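Local coordinates for conserved protein (Methanosarcina mazei, PDB 2NR4), which is an FMN-binding flavoprotein of the DUF447 family whose cellular role the structure alone does not show, at the interface of chains A and B. Residues are numbered along the deposited sequence; one frame, centred on the assembly and turned at random. Chains: chain A/B, Conserved hypothetical protein.

The interface of chains A and B. Residues chain A 25, 27-28, 30-33, 80; chain B 155-157.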
ATOM      1  N   GLY A  25       4.308  12.240  -0.940  1.00 25.95           N
ATOM      2  CA  GLY A  25       3.263  11.243  -0.748  1.00 24.90           C
ATOM      3  C   GLY A  25       1.868  11.762  -0.973  1.00 24.81           C
ATOM      4  O   GLY A  25       0.922  11.033  -0.726  1.00 24.27           O
ATOM      5  N   ARG A  27      -0.543  12.240  -3.632  1.00 28.19           N
ATOM      6  CA  ARG A  27      -0.657  11.739  -5.009  1.00 28.53           C
ATOM      7  C   ARG A  27      -2.080  11.837  -5.482  1.00 28.01           C
ATOM      8  O   ARG A  27      -3.011  12.086  -4.694  1.00 27.27           O
ATOM      9  CB  ARG A  27      -0.293  10.258  -5.083  1.00 28.28           C
ATOM     10  CG  ARG A  27       0.853   9.790  -4.246  1.00 33.82           C
ATOM     11  CD  ARG A  27       2.109   9.885  -4.973  1.00 35.67           C
ATOM     12  NE  ARG A  27       2.049   9.095  -6.209  1.00 40.76           N
ATOM     13  CZ  ARG A  27       2.521   7.860  -6.344  1.00 42.97           C
ATOM     14  NH1 ARG A  27       3.092   7.242  -5.311  1.00 43.21           N
ATOM     15  NH2 ARG A  27       2.424   7.248  -7.530  1.00 43.29           N
ATOM     16  N   GLU A  28      -2.274  11.566  -6.784  1.00 27.68           N
ATOM     17  CA  GLU A  28      -3.601  11.569  -7.338  1.00 27.51           C
ATOM     18  C   GLU A  28      -4.521  10.574  -6.600  1.00 25.88           C
ATOM     19  O   GLU A  28      -4.070   9.498  -6.223  1.00 26.55           O
ATOM     20  CB  GLU A  28      -3.522  11.227  -8.831  1.00 28.67           C
ATOM     21  CG  GLU A  28      -4.791  11.573  -9.572  1.00 34.51           C
ATOM     22  CD  GLU A  28      -4.851  10.887 -10.956  1.00 37.67           C
ATOM     23  OE1 GLU A  28      -3.823  10.337 -11.428  1.00 37.81           O
ATOM     24  OE2 GLU A  28      -5.942  10.899 -11.547  1.00 41.22           O
ATOM     25  N   ILE A  30      -7.031   9.483  -3.343  1.00 22.48           N
ATOM     26  CA  ILE A  30      -7.134   9.820  -1.907  1.00 21.04           C
ATOM     27  C   ILE A  30      -5.969   9.124  -1.249  1.00 21.43           C
ATOM     28  O   ILE A  30      -5.909   7.877  -1.245  1.00 21.29           O
ATOM     29  CB  ILE A  30      -8.487   9.411  -1.306  1.00 21.30           C
ATOM     30  CG1 ILE A  30      -9.644  10.149  -2.018  1.00 21.12           C
ATOM     31  CG2 ILE A  30      -8.538   9.784   0.197  1.00 23.67           C
ATOM     32  CD1 ILE A  30     -11.006   9.709  -1.514  1.00 22.77           C
ATOM     33  N   SER A  31      -5.029   9.927  -0.737  1.00 20.40           N
ATOM     34  CA  SER A  31      -3.792   9.426  -0.128  1.00 20.02           C
ATOM     35  C   SER A  31      -4.094   9.289   1.372  1.00 20.23           C
ATOM     36  O   SER A  31      -4.459  10.263   2.013  1.00 19.86           O
ATOM     37  CB  SER A  31      -2.656  10.451  -0.360  1.00 20.78           C
ATOM     38  OG  SER A  31      -2.322  10.599  -1.758  1.00 22.64           O
ATOM     39  N   GLU A  32      -3.951   8.085   1.916  1.00 19.38           N
ATOM     40  CA  GLU A  32      -4.281   7.835   3.333  1.00 20.09           C
ATOM     41  C   GLU A  32      -3.046   8.109   4.167  1.00 20.59           C
ATOM     42  O   GLU A  32      -2.056   7.330   4.160  1.00 20.82           O
ATOM     43  CB  GLU A  32      -4.779   6.399   3.551  1.00 20.31           C
ATOM     44  CG  GLU A  32      -5.938   5.979   2.591  1.00 21.95           C
ATOM     45  CD  GLU A  32      -7.269   6.665   2.879  1.00 25.88           C
ATOM     46  OE1 GLU A  32      -7.382   7.414   3.907  1.00 28.26           O
ATOM     47  OE2 GLU A  32      -8.223   6.469   2.062  1.00 24.93           O
ATOM     48  N   ILE A  33      -3.120   9.219   4.904  1.00 19.71           N
ATOM     49  CA  ILE A  33      -1.985   9.672   5.704  1.00 20.30           C
ATOM     50  C   ILE A  33      -2.419   9.833   7.165  1.00 20.03           C
ATOM     51  O   ILE A  33      -3.575   9.668   7.494  1.00 19.77           O
ATOM     52  CB  ILE A  33      -1.394  10.972   5.132  1.00 19.27           C
ATOM     53  CG1 ILE A  33      -2.473  12.043   4.863  1.00 21.10           C
ATOM     54  CG2 ILE A  33      -0.590  10.638   3.813  1.00 21.74           C
ATOM     55  CD1 ILE A  33      -2.967  12.797   6.083  1.00 26.03           C
ATOM     56  N   VAL A  80       3.222  10.814   6.095  1.00 19.78           N
ATOM     57  CA  VAL A  80       3.216   9.491   5.424  1.00 21.60           C
ATOM     58  C   VAL A  80       3.777   8.463   6.381  1.00 22.34           C
ATOM     59  O   VAL A  80       4.896   8.623   6.894  1.00 24.13           O
ATOM     60  CB  VAL A  80       4.008   9.478   4.074  1.00 21.67           C
ATOM     61  CG1 VAL A  80       4.088   8.028   3.538  1.00 20.77           C
ATOM     62  CG2 VAL A  80       3.355  10.438   3.056  1.00 22.95           C
TER
ATOM     63  N   VAL B 155       2.309   5.817  -1.265  1.00 23.55           N
ATOM     64  CA  VAL B 155       1.477   6.206  -0.108  1.00 22.99           C
ATOM     65  C   VAL B 155       0.321   5.252  -0.129  1.00 23.00           C
ATOM     66  O   VAL B 155      -0.096   4.834  -1.236  1.00 22.50           O
ATOM     67  CB  VAL B 155       0.989   7.693  -0.199  1.00 22.52           C
ATOM     68  CG1 VAL B 155       0.021   7.943  -1.386  1.00 24.38           C
ATOM     69  CG2 VAL B 155       0.313   8.126   1.130  1.00 23.76           C
ATOM     70  N   PRO B 156      -0.185   4.860   1.061  1.00 22.11           N
ATOM     71  CA  PRO B 156      -1.367   3.991   1.054  1.00 20.82           C
ATOM     72  C   PRO B 156      -2.527   4.621   0.300  1.00 20.69           C
ATOM     73  O   PRO B 156      -2.808   5.837   0.446  1.00 20.25           O
ATOM     74  CB  PRO B 156      -1.677   3.829   2.540  1.00 20.59           C
ATOM     75  CG  PRO B 156      -0.329   3.929   3.179  1.00 22.49           C
ATOM     76  CD  PRO B 156       0.282   5.104   2.449  1.00 20.98           C
ATOM     77  N   ASN B 157      -3.169   3.811  -0.552  1.00 19.84           N
ATOM     78  CA  ASN B 157      -4.288   4.280  -1.371  1.00 19.91           C
ATOM     79  C   ASN B 157      -5.244   3.123  -1.416  1.00 18.69           C
ATOM     80  O   ASN B 157      -4.878   2.042  -1.891  1.00 18.67           O
ATOM     81  CB  ASN B 157      -3.835   4.657  -2.787  1.00 20.19           C
ATOM     82  CG  ASN B 157      -4.994   5.127  -3.682  1.00 22.09           C
ATOM     83  OD1 ASN B 157      -5.793   4.328  -4.131  1.00 20.53           O
ATOM     84  ND2 ASN B 157      -5.035   6.432  -4.002  1.00 20.68           N
TER
HETATM   85  O   HOH W   1      -3.172   8.700  -3.490  1.00 25.50           O
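The carbonyl O of A:Glu32 lies over one face of the B:Pro156 pyrrolidine ring but off its centre, displaced towards the CG end, 3.7 Å from B:Pro156 CD. At the CB edge of that face the A:Glu32 side chain adds a looser contact through its own CB. The other flat group, the carboxamide of B:Asn157, receives the carbonyl O of A:Ile30 over a face, 3.2 Å from B:Asn157 ND2. An N-H of B:Asn157 ND2 turns instead to the O of water 1 at 3.0 Å, with 158° at the hydrogen.

Between the two, the backbone pairs: A:Glu32 N donates to B:Pro156 O at 2.9 Å in a nearly straight bond (173° at H), the donor somewhat tilted from the carbonyl plane. B:Val155 is the apolar plug, burying the most surface of this patch. B:Val155 CG1 sits between the backbone N and the carbonyl carbon (chi1 66°) and approaches A:Arg27 CG at 3.5 Å, the two side chains running antiparallel past each other. B:Val155 CG2 turns the other way, to A:Ile33 CG2 at 3.8 Å, while the carbonyl O of A:Gly25 caps the branch point.

A:Ser31 is the polar neighbour of this plug. The hydroxyl A:Ser31 OG accepts the N-H of A:Arg27 N at 3.1 Å and pairs with water 1, which also meets A:Glu28 O and thus ties the serine and the chain A backbone to the B:Asn157 amide. An alanine here would probably leave the A:Arg27 N-H without its acceptor and the water less firmly held, freeing the B:Asn157 amide to turn.

The two-fold axis repeats the contact with chains exchanged, consistent with a dimer, although the crystal assembly alone does not prove one. In the fold, strand 29-37 of chain A and the turn following 3-10 helix 21-24 receive the loop that leads into helix 158-176 of chain B.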